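Local coordinates for putative O-acetylhomoserine (Thiol)-lyase (Campylobacter jejuni, PDB 4OC9), which probably uses pyridoxal 5'-phosphate to make homocysteine from O-acetylhomoserine and sulfide, as trans-sulfuration enzymes of this type do, at residues D[63-68]-D[281-286]; D[74-79]-D[221-226]; D[88-93]-D[265-270]; D[175-180]-D[233-238]; D[217-222]-D[256-261]. One frame throughout, in Å; residues are numbered along the deposited sequence.

In the fold
All five contacts lie in or against the mixed seven-stranded sheet of the cofactor-binding domain or the helices packed on it. Contacts 1 and 3 are buried helix pairs: contact 1 is mostly leucine packing with one water bridge, contact 3 mostly aromatic. Contacts 2 and 5 have centres about 6 Å apart and share Glu221 and Arg222, but the first joins backbones at a partly exposed sheet edge, while the second turns the Glu221 carboxylate into the buried first turn of helix 257-270. Contact 3 uses the far end of that same helix. Contact 4, also buried, ties a loop to the start of strand 177-181 through a tyrosine hydroxyl and an arginine.

Contact 1: D[63-68]-D[281-286]; sequences DVLGQR and LLLQGL
Leu65 and Leu283 meet where helices 60-73 and 276-309 run side by side, their axes 9.6 Å apart and inclined by 33° in these short segments. Leu65 can be followed outward. Its CB rests 4.0 Å from Leu283 CD2. With CG anti to the backbone N (chi1 179°), the chain heads for the other helix and forks there. CD1 lies over the backbone near Leu283 N, 4.0 Å away, and CD2 drops onto Leu282 CB at 3.9 Å. Leu283 answers with its CD2 methyl, which comes 3.6 Å from Leu65 CA, so this side chain packs on the helix backbone itself. Val64 CG1 touches the same methyl at 3.8 Å, the two side chains crossing at about a right angle. One turn on, Arg68 CB packs on Leu286 CD2 at 3.9 Å, and its extended chain passes Leu283. Val64 CG1 lies over one face of the guanidinium, near its rim. At the edge of that group, in its plane, a water accepts from Arg68 NH1 and donates to Leu283 O, while Arg68 NE bonds to Gly13 O. This is plain helix-helix packing in a buried place: Leu65 also touches Pro80 of strand 77-81, Leu282 touches Ser209 in a loop, and Gln284 O on helix 276-309 accepts a hydrogen bond from Gln211 of the second subunit.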
# COMPACT_ATOMS: atom_id res chain seq x y z
N ASP D 63 8.64 -1.00 14.14
CA ASP D 63 9.25 -0.70 15.45
C ASP D 63 8.41 0.33 16.21
O ASP D 63 8.25 0.22 17.43
CB ASP D 63 10.68 -0.17 15.31
CG ASP D 63 11.65 -1.24 14.82
OD1 ASP D 63 11.29 -2.44 14.83
OD2 ASP D 63 12.78 -0.88 14.44
N VAL D 64 7.91 1.34 15.48
CA VAL D 64 7.08 2.37 16.11
C VAL D 64 5.84 1.69 16.71
O VAL D 64 5.46 1.95 17.85
CB VAL D 64 6.63 3.45 15.14
CG1 VAL D 64 5.71 4.43 15.85
CG2 VAL D 64 7.82 4.17 14.54
N LEU D 65 5.25 0.77 15.94
CA LEU D 65 4.08 0.01 16.37
C LEU D 65 4.37 -0.78 17.64
O LEU D 65 3.60 -0.75 18.60
CB LEU D 65 3.63 -0.95 15.26
CG LEU D 65 2.42 -1.83 15.54
CD1 LEU D 65 1.15 -1.05 15.93
CD2 LEU D 65 2.14 -2.70 14.34
N GLY D 66 5.48 -1.49 17.62
CA GLY D 66 5.87 -2.32 18.77
C GLY D 66 6.01 -1.52 20.05
O GLY D 66 5.43 -1.89 21.09
N GLN D 67 6.74 -0.42 19.97
CA GLN D 67 6.97 0.40 21.15
C GLN D 67 5.68 1.07 21.64
O GLN D 67 5.43 1.14 22.84
CB GLN D 67 8.09 1.40 20.89
CG GLN D 67 8.57 2.07 22.17
CD GLN D 67 9.17 1.06 23.13
OE1 GLN D 67 10.11 0.31 22.78
NE2 GLN D 67 8.68 1.06 24.36
N ARG D 68 4.87 1.57 20.72
CA ARG D 68 3.62 2.18 21.14
C ARG D 68 2.71 1.16 21.79
O ARG D 68 2.05 1.47 22.78
CB ARG D 68 2.87 2.90 20.03
CG ARG D 68 3.54 4.19 19.57
CD ARG D 68 2.68 4.90 18.55
NE ARG D 68 3.35 6.10 18.05
CZ ARG D 68 2.90 6.84 17.05
NH1 ARG D 68 1.81 6.50 16.41
NH2 ARG D 68 3.58 7.90 16.65
N LEU D 281 -0.78 0.29 8.70
CA LEU D 281 -2.24 0.30 8.87
C LEU D 281 -2.57 0.06 10.33
O LEU D 281 -3.45 0.71 10.89
CB LEU D 281 -2.90 -0.76 8.01
CG LEU D 281 -2.89 -0.44 6.53
CD1 LEU D 281 -3.34 -1.60 5.67
CD2 LEU D 281 -3.77 0.78 6.27
N LEU D 282 -1.88 -0.90 10.95
CA LEU D 282 -2.10 -1.22 12.38
C LEU D 282 -1.74 -0.02 13.27
O LEU D 282 -2.39 0.20 14.28
CB LEU D 282 -1.37 -2.49 12.75
CG LEU D 282 -1.98 -3.70 12.02
CD1 LEU D 282 -1.12 -4.95 12.14
CD2 LEU D 282 -3.40 -3.97 12.51
N LEU D 283 -0.72 0.75 12.90
CA LEU D 283 -0.41 1.94 13.66
C LEU D 283 -1.56 2.89 13.56
O LEU D 283 -1.91 3.54 14.54
CB LEU D 283 0.78 2.73 13.12
CG LEU D 283 2.20 2.39 13.51
CD1 LEU D 283 3.20 3.13 12.64
CD2 LEU D 283 2.35 2.79 14.97
N GLN D 284 -2.12 3.01 12.37
CA GLN D 284 -3.25 3.94 12.20
C GLN D 284 -4.45 3.50 13.07
O GLN D 284 -5.14 4.33 13.65
CB GLN D 284 -3.70 4.06 10.73
CG GLN D 284 -2.56 4.33 9.76
CD GLN D 284 -1.73 5.55 10.10
OE1 GLN D 284 -0.54 5.39 10.33
NE2 GLN D 284 -2.34 6.71 10.25
N GLY D 285 -4.69 2.19 13.13
CA GLY D 285 -5.80 1.67 13.88
C GLY D 285 -5.56 1.90 15.34
O GLY D 285 -6.50 2.23 16.07
N LEU D 286 -4.31 1.77 15.76
CA LEU D 286 -3.99 1.97 17.16
C LEU D 286 -4.36 3.38 17.59
O LEU D 286 -4.85 3.60 18.69
CB LEU D 286 -2.52 1.70 17.43
CG LEU D 286 -2.11 1.87 18.91
CD1 LEU D 286 -2.93 0.96 19.80
CD2 LEU D 286 -0.62 1.54 19.06
O HOH W 1 -0.20 4.37 16.74

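Contact 2: D[74-79]-D[221-226]; sequences GGAFGI and ERKDLN
Ala76 and Phe77 both face Glu221, a classic beta bulge where strand 77-81, one of the two outermost strands of the seven-stranded sheet within this chain, pairs antiparallel with strand 217-221. The tight part is backbone. Ala76 N donates to Glu221 O at 2.8 Å, and Glu221 N returns a bond to Phe77 O, nearly straight at 169°. Gly75 slips in beside the first of these, its CA only 3.6 Å from Glu221 O and close to the Arg222 backbone. Just before it, Gly74 has positive phi and ends helix 60-73 in a Schellman motif, ahead of the strand pairing. The Ala76 methyl points at the opposing chain and touches Arg222 O at 3.7 Å.

The other side is loose. Lys223 is exposed, and its extended chain runs out past Ala76 and alongside the Gly74-Gly75 backbone: CG sits 4.0 Å from Ala76 CB, and CE comes near the carbonyls of Gly74 and Gly75. Arg222 NE forms a salt bridge with Asp198, and NH1 bonds to Lys223 O. Where the two chains separate, a water bridges them, donating to Gly74 O at 2.8 Å and accepting from Lys223 N at 3.0 Å.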
# COMPACT_ATOMS: atom_id res chain seq x y z
N GLY D 74 1.66 -0.45 29.18
CA GLY D 74 2.44 -0.18 30.38
C GLY D 74 3.59 -1.19 30.48
O GLY D 74 4.12 -1.45 31.55
N GLY D 75 3.97 -1.79 29.35
CA GLY D 75 5.05 -2.77 29.30
C GLY D 75 6.36 -2.14 28.88
O GLY D 75 6.45 -0.94 28.75
N ALA D 76 7.37 -2.96 28.63
CA ALA D 76 8.70 -2.46 28.24
C ALA D 76 9.05 -2.47 26.77
O ALA D 76 9.59 -1.49 26.24
CB ALA D 76 9.78 -3.27 28.98
N PHE D 77 8.76 -3.58 26.10
CA PHE D 77 9.11 -3.70 24.70
C PHE D 77 8.07 -4.58 23.97
O PHE D 77 7.49 -5.51 24.55
CB PHE D 77 10.53 -4.28 24.59
CG PHE D 77 11.19 -4.06 23.25
CD1 PHE D 77 11.92 -2.93 23.02
CD2 PHE D 77 11.10 -5.01 22.24
CE1 PHE D 77 12.50 -2.68 21.77
CE2 PHE D 77 11.67 -4.78 21.01
CZ PHE D 77 12.39 -3.62 20.77
N GLY D 78 7.81 -4.26 22.71
CA GLY D 78 6.85 -5.01 21.94
C GLY D 78 7.37 -5.36 20.58
O GLY D 78 8.14 -4.62 19.98
N ILE D 79 6.96 -6.52 20.10
CA ILE D 79 7.39 -7.04 18.82
C ILE D 79 6.27 -7.52 17.93
O ILE D 79 5.62 -8.51 18.24
CB ILE D 79 8.35 -8.24 19.01
CG1 ILE D 79 9.68 -7.71 19.56
CG2 ILE D 79 8.64 -8.92 17.67
CD1 ILE D 79 10.67 -8.78 19.90
N GLU D 221 6.35 -7.56 26.32
CA GLU D 221 6.87 -8.03 27.60
C GLU D 221 6.82 -6.92 28.65
O GLU D 221 6.97 -5.72 28.35
CB GLU D 221 8.30 -8.56 27.49
CG GLU D 221 9.43 -7.54 27.39
CD GLU D 221 10.81 -8.21 27.30
OE1 GLU D 221 11.56 -8.15 28.30
OE2 GLU D 221 11.10 -8.89 26.29
N ARG D 222 6.60 -7.33 29.89
CA ARG D 222 6.53 -6.35 30.98
C ARG D 222 7.88 -5.83 31.35
O ARG D 222 8.93 -6.34 30.93
CB ARG D 222 6.00 -6.99 32.26
CG ARG D 222 6.89 -8.07 32.89
CD ARG D 222 6.36 -8.49 34.28
NE ARG D 222 7.07 -9.62 34.93
CZ ARG D 222 8.12 -9.52 35.74
NH1 ARG D 222 8.68 -8.34 36.02
NH2 ARG D 222 8.63 -10.62 36.27
N LYS D 223 7.86 -4.81 32.17
CA LYS D 223 9.10 -4.23 32.65
C LYS D 223 9.71 -5.20 33.64
O LYS D 223 8.99 -5.85 34.38
CB LYS D 223 8.82 -2.91 33.36
CG LYS D 223 8.29 -1.86 32.42
CD LYS D 223 7.97 -0.56 33.11
CE LYS D 223 7.52 0.43 32.07
NZ LYS D 223 7.26 1.77 32.64
N ASP D 224 11.03 -5.31 33.63
CA ASP D 224 11.77 -6.17 34.53
C ASP D 224 11.56 -7.66 34.37
O ASP D 224 11.88 -8.43 35.27
CB ASP D 224 11.51 -5.74 35.98
CG ASP D 224 11.90 -4.28 36.24
OD1 ASP D 224 12.98 -3.84 35.76
OD2 ASP D 224 11.17 -3.58 36.97
N LEU D 225 11.09 -8.09 33.20
CA LEU D 225 10.91 -9.53 32.98
C LEU D 225 12.25 -10.33 33.12
O LEU D 225 12.24 -11.55 33.37
CB LEU D 225 10.29 -9.79 31.61
CG LEU D 225 10.03 -11.26 31.24
CD1 LEU D 225 9.15 -11.93 32.28
CD2 LEU D 225 9.38 -11.34 29.88
N ASN D 226 13.39 -9.67 32.87
CA ASN D 226 14.71 -10.32 33.00
C ASN D 226 14.85 -10.93 34.39
O ASN D 226 15.40 -12.04 34.53
CB ASN D 226 15.85 -9.32 32.77
CG ASN D 226 15.99 -8.90 31.32
OD1 ASN D 226 15.49 -9.56 30.41
ND2 ASN D 226 16.77 -7.88 31.10
O HOH W 2 5.11 -3.72 32.81

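Contact 3: D[88-93]-D[265-270]; sequences CFYALI and TWLRDL
Tyr90 and Trp266 set the geometry of this buried helix-helix crossing, in which helix 84-93, the one that follows strand 77-81, meets the C-terminal part of helix 257-270 at 119°. The two side chains slide past each other in opposite directions. The edge of the indole is turned toward the face of the phenol ring in an edge-to-face pair, with planes inclined by 51° and ring centroids 5.8 Å apart. Over that same phenol face sits Trp266 CB, 3.8 Å from the ring centroid, a CH-pi contact close to the ring normal. Tyr90 OH comes 3.4 Å from Leu270 CB and hydrogen-bonds to Ala272 N just beyond the segment. Trp266 in turn is sandwiched: Ile93 CD1 lies over one face, 3.8 Å from the centroid of the six-membered ring, and Thr265 CG2 over the opposite face. Its NE1 is taken up by Asn94 OD1. Leu267 CD2 fits against Tyr90 CE2 at 3.9 Å, while Phe89, approached by Leu270 CD2, also packs on Leu270 of the third subunit, so the crossing lies beside a subunit interface. Ile93 carries CG1 between its backbone N and carbonyl carbon (chi1 63°), and beyond it CD1 meets Leu270 CD2 tip to tip at 3.6 Å.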
# COMPACT_ATOMS: atom_id res chain seq x y z
N CYS D 88 1.23 -16.02 19.30
CA CYS D 88 0.99 -17.06 20.33
C CYS D 88 2.09 -18.15 20.21
O CYS D 88 2.72 -18.51 21.19
CB CYS D 88 -0.40 -17.66 20.21
SG CYS D 88 -1.77 -16.52 20.56
N PHE D 89 2.36 -18.58 18.98
CA PHE D 89 3.39 -19.59 18.68
C PHE D 89 4.77 -19.13 19.19
O PHE D 89 5.42 -19.84 19.95
CB PHE D 89 3.32 -19.95 17.21
CG PHE D 89 4.48 -20.73 16.73
CD1 PHE D 89 4.80 -21.94 17.29
CD2 PHE D 89 5.18 -20.31 15.60
CE1 PHE D 89 5.87 -22.68 16.81
CE2 PHE D 89 6.23 -21.03 15.09
CZ PHE D 89 6.58 -22.24 15.70
N TYR D 90 5.20 -17.96 18.75
CA TYR D 90 6.48 -17.37 19.16
C TYR D 90 6.61 -17.20 20.67
O TYR D 90 7.68 -17.43 21.21
CB TYR D 90 6.68 -16.04 18.43
CG TYR D 90 7.27 -16.17 17.04
CD1 TYR D 90 6.97 -17.26 16.23
CD2 TYR D 90 7.98 -15.12 16.47
CE1 TYR D 90 7.50 -17.37 14.96
CE2 TYR D 90 8.49 -15.21 15.19
CZ TYR D 90 8.24 -16.34 14.44
OH TYR D 90 8.73 -16.44 13.16
N ALA D 91 5.53 -16.84 21.34
CA ALA D 91 5.58 -16.65 22.80
C ALA D 91 5.81 -17.98 23.53
O ALA D 91 6.63 -18.07 24.45
CB ALA D 91 4.33 -15.98 23.30
N LEU D 92 5.13 -19.02 23.08
CA LEU D 92 5.27 -20.34 23.66
C LEU D 92 6.66 -20.97 23.40
O LEU D 92 7.36 -21.42 24.33
CB LEU D 92 4.14 -21.25 23.17
CG LEU D 92 2.75 -20.79 23.64
CD1 LEU D 92 1.62 -21.52 22.92
CD2 LEU D 92 2.61 -20.94 25.15
N ILE D 93 7.07 -21.01 22.13
CA ILE D 93 8.38 -21.61 21.79
C ILE D 93 9.54 -20.81 22.34
O ILE D 93 10.62 -21.35 22.46
CB ILE D 93 8.59 -21.84 20.28
CG1 ILE D 93 8.59 -20.50 19.53
CG2 ILE D 93 7.55 -22.82 19.76
CD1 ILE D 93 8.75 -20.62 18.03
N THR D 265 16.31 -15.06 17.04
CA THR D 265 16.09 -16.46 16.80
C THR D 265 14.79 -16.80 16.05
O THR D 265 14.85 -17.25 14.91
CB THR D 265 16.14 -17.28 18.11
OG1 THR D 265 17.38 -17.04 18.78
CG2 THR D 265 15.99 -18.75 17.82
N TRP D 266 13.64 -16.48 16.63
CA TRP D 266 12.37 -16.82 15.99
C TRP D 266 12.03 -16.02 14.72
O TRP D 266 11.56 -16.61 13.74
CB TRP D 266 11.27 -16.81 17.00
CG TRP D 266 11.65 -17.62 18.24
CD1 TRP D 266 11.80 -17.15 19.50
CD2 TRP D 266 12.06 -18.99 18.28
NE1 TRP D 266 12.17 -18.15 20.34
CE2 TRP D 266 12.35 -19.29 19.61
CE3 TRP D 266 12.15 -20.01 17.32
CZ2 TRP D 266 12.76 -20.58 20.03
CZ3 TRP D 266 12.55 -21.29 17.74
CH2 TRP D 266 12.84 -21.56 19.08
N LEU D 267 12.22 -14.72 14.72
CA LEU D 267 11.97 -13.95 13.51
C LEU D 267 13.07 -14.27 12.50
O LEU D 267 12.78 -14.57 11.36
CB LEU D 267 11.92 -12.43 13.73
CG LEU D 267 10.63 -11.86 14.27
CD1 LEU D 267 10.77 -10.40 14.67
CD2 LEU D 267 9.56 -12.02 13.20
N ARG D 268 14.31 -14.24 12.95
CA ARG D 268 15.40 -14.50 12.05
C ARG D 268 15.37 -15.84 11.36
O ARG D 268 15.62 -15.92 10.17
CB ARG D 268 16.73 -14.35 12.76
CG ARG D 268 17.91 -14.45 11.82
CD ARG D 268 19.22 -14.08 12.50
NE ARG D 268 20.31 -13.91 11.52
CZ ARG D 268 21.56 -13.53 11.81
NH1 ARG D 268 21.93 -13.28 13.06
NH2 ARG D 268 22.44 -13.40 10.84
N ASP D 269 15.04 -16.89 12.10
CA ASP D 269 15.04 -18.23 11.50
C ASP D 269 13.67 -18.77 11.04
O ASP D 269 13.63 -19.58 10.13
CB ASP D 269 15.69 -19.22 12.50
CG ASP D 269 17.12 -18.81 12.92
OD1 ASP D 269 17.72 -17.89 12.32
OD2 ASP D 269 17.65 -19.42 13.89
N LEU D 270 12.59 -18.42 11.71
CA LEU D 270 11.24 -18.91 11.33
C LEU D 270 10.54 -17.92 10.40
O LEU D 270 9.66 -18.32 9.61
CB LEU D 270 10.39 -19.30 12.53
CG LEU D 270 10.64 -20.64 13.27
CD1 LEU D 270 12.11 -20.93 13.40
CD2 LEU D 270 9.95 -20.86 14.63

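Contact 4: D[175-180]-D[233-238]; sequences KIVSIC and DRYKAF
Lys175, Ile176 and Val177 carry the near side of this contact, each meeting Arg234 or Tyr235 of the loop between helices 225-229 and 257-270. Lys175 has positive phi and closes the preceding helix in a Schellman motif; its carbonyl O passes 3.6 Å from Arg234 CD and is bonded to Asn232 ND2. Ile176 comes next. Its CG1 lies over one face of the Arg234 guanidinium, 3.4 Å from NE, with CD1 farther along toward NH1. The bend of the arginine at chi3 (-62°) places NE beside this isoleucine. At Val177 the contact turns polar: its N donates to Tyr235 OH at 3.0 Å, almost perfectly straight at 174°, and its CG2 methyl packs on Tyr235 CZ at 3.7 Å. Strand 177-181 then runs on between its parallel neighbours 146-152 and 199-203.

The tyrosine hydroxyl therefore works both ways, accepting from Val177 N and bonding to Lys147 O on the neighbouring strand. The guanidinium, covered on one face by Ile176, is bound by the carbonyls of Asp143, Thr146 and His174. Two buried polar groups of the loop are thus satisfied by main-chain atoms at the entrance to strands 146-152 and 177-181, which implies that the loop is fixed to the backbone there.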
# COMPACT_ATOMS: atom_id res chain seq x y z
N LYS D 175 7.64 -19.61 39.77
CA LYS D 175 8.62 -18.92 38.90
C LYS D 175 8.38 -19.26 37.41
O LYS D 175 9.32 -19.51 36.65
CB LYS D 175 10.03 -19.29 39.33
CG LYS D 175 10.24 -18.95 40.78
CD LYS D 175 10.66 -17.52 41.00
CE LYS D 175 12.14 -17.43 40.63
NZ LYS D 175 12.67 -16.05 40.77
N ILE D 176 7.11 -19.29 37.03
CA ILE D 176 6.71 -19.59 35.66
C ILE D 176 6.20 -18.32 34.96
O ILE D 176 5.49 -17.50 35.56
CB ILE D 176 5.61 -20.65 35.61
CG1 ILE D 176 6.10 -21.95 36.23
CG2 ILE D 176 5.19 -20.91 34.17
CD1 ILE D 176 5.04 -23.04 36.31
N VAL D 177 6.57 -18.18 33.70
CA VAL D 177 6.15 -17.03 32.89
C VAL D 177 4.70 -17.17 32.50
O VAL D 177 4.28 -18.24 32.04
CB VAL D 177 6.95 -16.95 31.58
CG1 VAL D 177 6.36 -15.88 30.66
CG2 VAL D 177 8.43 -16.69 31.85
N SER D 178 3.92 -16.12 32.78
CA SER D 178 2.50 -16.12 32.45
C SER D 178 2.28 -15.32 31.16
O SER D 178 2.83 -14.22 31.00
CB SER D 178 1.67 -15.47 33.55
OG SER D 178 2.01 -14.10 33.72
N ILE D 179 1.49 -15.90 30.26
CA ILE D 179 1.15 -15.29 28.97
C ILE D 179 -0.34 -14.99 28.87
O ILE D 179 -1.17 -15.91 28.97
CB ILE D 179 1.43 -16.23 27.78
CG1 ILE D 179 2.90 -16.60 27.72
CG2 ILE D 179 1.04 -15.52 26.49
CD1 ILE D 179 3.22 -17.67 26.68
N CYS D 180 -0.70 -13.72 28.68
CA CYS D 180 -2.08 -13.31 28.55
C CYS D 180 -2.40 -12.77 27.16
O CYS D 180 -1.80 -11.81 26.74
CB CYS D 180 -2.43 -12.23 29.58
SG CYS D 180 -4.14 -11.60 29.48
N ASP D 233 16.48 -21.65 36.79
CA ASP D 233 16.72 -23.01 36.31
C ASP D 233 15.63 -23.53 35.38
O ASP D 233 15.82 -24.50 34.65
CB ASP D 233 16.80 -23.98 37.49
CG ASP D 233 17.98 -23.71 38.42
OD1 ASP D 233 18.83 -22.84 38.10
OD2 ASP D 233 18.04 -24.39 39.48
N ARG D 234 14.46 -22.91 35.44
CA ARG D 234 13.37 -23.34 34.60
C ARG D 234 13.58 -22.88 33.13
O ARG D 234 13.05 -23.51 32.21
CB ARG D 234 12.06 -22.80 35.16
CG ARG D 234 10.84 -23.34 34.46
CD ARG D 234 9.56 -22.75 35.03
NE ARG D 234 9.33 -23.08 36.45
CZ ARG D 234 8.74 -24.19 36.90
NH1 ARG D 234 8.34 -25.16 36.07
NH2 ARG D 234 8.57 -24.34 38.20
N TYR D 235 14.39 -21.84 32.92
CA TYR D 235 14.65 -21.33 31.58
C TYR D 235 16.13 -21.31 31.19
O TYR D 235 16.79 -20.26 31.19
CB TYR D 235 14.02 -19.94 31.41
CG TYR D 235 12.55 -19.97 31.70
CD1 TYR D 235 11.66 -20.55 30.79
CD2 TYR D 235 12.03 -19.43 32.88
CE1 TYR D 235 10.31 -20.60 31.05
CE2 TYR D 235 10.68 -19.49 33.15
CZ TYR D 235 9.82 -20.08 32.23
OH TYR D 235 8.46 -20.12 32.48
N LYS D 236 16.64 -22.47 30.80
CA LYS D 236 18.05 -22.56 30.40
C LYS D 236 18.43 -21.86 29.09
O LYS D 236 19.54 -21.35 28.98
CB LYS D 236 18.56 -23.99 30.51
CG LYS D 236 18.61 -24.35 31.98
CD LYS D 236 19.00 -25.76 32.32
CE LYS D 236 18.82 -25.93 33.82
NZ LYS D 236 18.96 -27.33 34.31
N ALA D 237 17.48 -21.73 28.16
CA ALA D 237 17.76 -21.05 26.89
C ALA D 237 18.22 -19.62 27.15
O ALA D 237 19.00 -19.06 26.39
CB ALA D 237 16.54 -21.07 26.01
N PHE D 238 17.78 -19.02 28.25
CA PHE D 238 18.18 -17.65 28.60
C PHE D 238 19.37 -17.56 29.56
O PHE D 238 19.77 -16.47 30.00
CB PHE D 238 16.97 -16.90 29.22
CG PHE D 238 15.82 -16.73 28.28
CD1 PHE D 238 15.76 -15.63 27.43
CD2 PHE D 238 14.81 -17.67 28.22
CE1 PHE D 238 14.70 -15.46 26.55
CE2 PHE D 238 13.75 -17.51 27.32
CZ PHE D 238 13.70 -16.41 26.49

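Contact 5: D[217-222]-D[256-261]; sequences GALIER and PIFSIR
Phe258 presents the edge of its ring to Glu221, whose OE2 lies near the ring plane and 3.3 Å from Phe258 CB; a water also sits at the ring edge, in plane. Here the N-terminal turn of helix 257-270, with Pro256 at its N-cap position, packs on strand 217-221 of the seven-stranded sheet, the two running nearly antiparallel at 154°. Leu219 CD2 approaches the same ring obliquely, 4.2 Å from CE1, and side chains of Leu225 and Leu229 pack on it from helix 225-229. The other flat group is the Glu221 carboxylate, which meets that first helical turn.

Glu221 gets there with CG in the crowded position between backbone N and carbonyl carbon (chi1 77°), the chain extended beyond. Its OE2 is gripped twice by one residue. Ser259 OG donates to it at 2.6 Å, coming from the anti side and 30° out of the carboxylate plane. Ser259 N donates at 2.8 Å, nearly along the C-O axis of the carboxylate. The other oxygen, OE1, is pressed against Pro256 CB at 3.1 Å and receives a water that also accepts from Phe258 N. With one helix-start amide bound directly and a second through water, the carboxylate is probably favoured in its charged form.

Nearer Leu219, the strand and helix are bridged by the water at the Phe258 edge: it donates to Ser259 OG at 2.9 Å and, more weakly, to Leu219 O.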
# COMPACT_ATOMS: atom_id res chain seq x y z
N GLY D 217 0.04 -9.54 14.48
CA GLY D 217 0.13 -9.92 15.88
C GLY D 217 1.26 -9.22 16.61
O GLY D 217 2.11 -8.57 16.00
N ALA D 218 1.25 -9.31 17.93
CA ALA D 218 2.31 -8.71 18.71
C ALA D 218 2.59 -9.44 20.01
O ALA D 218 1.67 -9.99 20.63
CB ALA D 218 1.97 -7.27 19.03
N LEU D 219 3.86 -9.42 20.42
CA LEU D 219 4.26 -10.03 21.70
C LEU D 219 4.82 -8.85 22.47
O LEU D 219 5.75 -8.18 22.02
CB LEU D 219 5.35 -11.10 21.62
CG LEU D 219 5.15 -12.35 20.79
CD1 LEU D 219 5.36 -11.97 19.32
CD2 LEU D 219 6.15 -13.42 21.18
N ILE D 220 4.29 -8.65 23.66
CA ILE D 220 4.72 -7.56 24.51
C ILE D 220 5.22 -8.08 25.85
O ILE D 220 4.57 -8.94 26.47
CB ILE D 220 3.55 -6.62 24.75
CG1 ILE D 220 2.96 -6.18 23.41
CG2 ILE D 220 3.99 -5.42 25.57
CD1 ILE D 220 1.73 -5.32 23.54
N GLU D 221 6.35 -7.56 26.32
CA GLU D 221 6.87 -8.03 27.60
C GLU D 221 6.82 -6.92 28.65
O GLU D 221 6.97 -5.72 28.35
CB GLU D 221 8.30 -8.56 27.49
CG GLU D 221 9.43 -7.54 27.39
CD GLU D 221 10.81 -8.21 27.30
OE1 GLU D 221 11.56 -8.15 28.30
OE2 GLU D 221 11.10 -8.89 26.29
N ARG D 222 6.60 -7.33 29.89
CA ARG D 222 6.53 -6.35 30.98
C ARG D 222 7.88 -5.83 31.35
O ARG D 222 8.93 -6.34 30.93
CB ARG D 222 6.00 -6.99 32.26
CG ARG D 222 6.89 -8.07 32.89
CD ARG D 222 6.36 -8.49 34.28
NE ARG D 222 7.07 -9.62 34.93
CZ ARG D 222 8.12 -9.52 35.74
NH1 ARG D 222 8.68 -8.34 36.02
NH2 ARG D 222 8.63 -10.62 36.27
N PRO D 256 15.88 -6.31 27.08
CA PRO D 256 14.77 -7.23 27.30
C PRO D 256 15.11 -8.50 26.55
O PRO D 256 14.86 -8.60 25.34
CB PRO D 256 13.57 -6.49 26.69
CG PRO D 256 14.16 -5.52 25.73
CD PRO D 256 15.48 -5.12 26.31
N ILE D 257 15.67 -9.47 27.26
CA ILE D 257 16.10 -10.71 26.63
C ILE D 257 15.02 -11.58 26.00
O ILE D 257 15.29 -12.31 25.06
CB ILE D 257 17.01 -11.55 27.56
CG1 ILE D 257 16.24 -12.16 28.72
CG2 ILE D 257 18.18 -10.69 28.04
CD1 ILE D 257 17.11 -13.02 29.61
N PHE D 258 13.79 -11.47 26.51
CA PHE D 258 12.68 -12.26 25.95
C PHE D 258 12.45 -11.78 24.51
O PHE D 258 12.41 -12.58 23.56
CB PHE D 258 11.41 -12.12 26.78
CG PHE D 258 10.22 -12.83 26.20
CD1 PHE D 258 9.41 -12.21 25.23
CD2 PHE D 258 9.86 -14.08 26.66
CE1 PHE D 258 8.29 -12.84 24.72
CE2 PHE D 258 8.73 -14.72 26.14
CZ PHE D 258 7.95 -14.10 25.17
N SER D 259 12.34 -10.46 24.35
CA SER D 259 12.12 -9.85 23.04
C SER D 259 13.35 -10.07 22.13
O SER D 259 13.20 -10.33 20.93
CB SER D 259 11.79 -8.36 23.18
OG SER D 259 10.57 -8.19 23.88
N ILE D 260 14.54 -9.96 22.70
CA ILE D 260 15.76 -10.17 21.93
C ILE D 260 15.78 -11.55 21.32
O ILE D 260 16.10 -11.70 20.15
CB ILE D 260 17.04 -9.97 22.77
CG1 ILE D 260 17.22 -8.50 23.15
CG2 ILE D 260 18.27 -10.42 22.01
CD1 ILE D 260 17.32 -7.50 22.00
N ARG D 261 15.39 -12.56 22.10
CA ARG D 261 15.42 -13.89 21.54
C ARG D 261 14.39 -14.01 20.42
O ARG D 261 14.64 -14.62 19.41
CB ARG D 261 15.31 -14.99 22.63
CG ARG D 261 15.73 -16.33 22.02
CD ARG D 261 16.12 -17.47 22.99
NE ARG D 261 15.05 -18.32 23.44
CZ ARG D 261 14.82 -19.57 23.04
NH1 ARG D 261 15.62 -20.27 22.24
NH2 ARG D 261 13.77 -20.18 23.57
O HOH W 3 8.07 -9.49 23.07
O HOH W 4 13.11 -9.98 29.10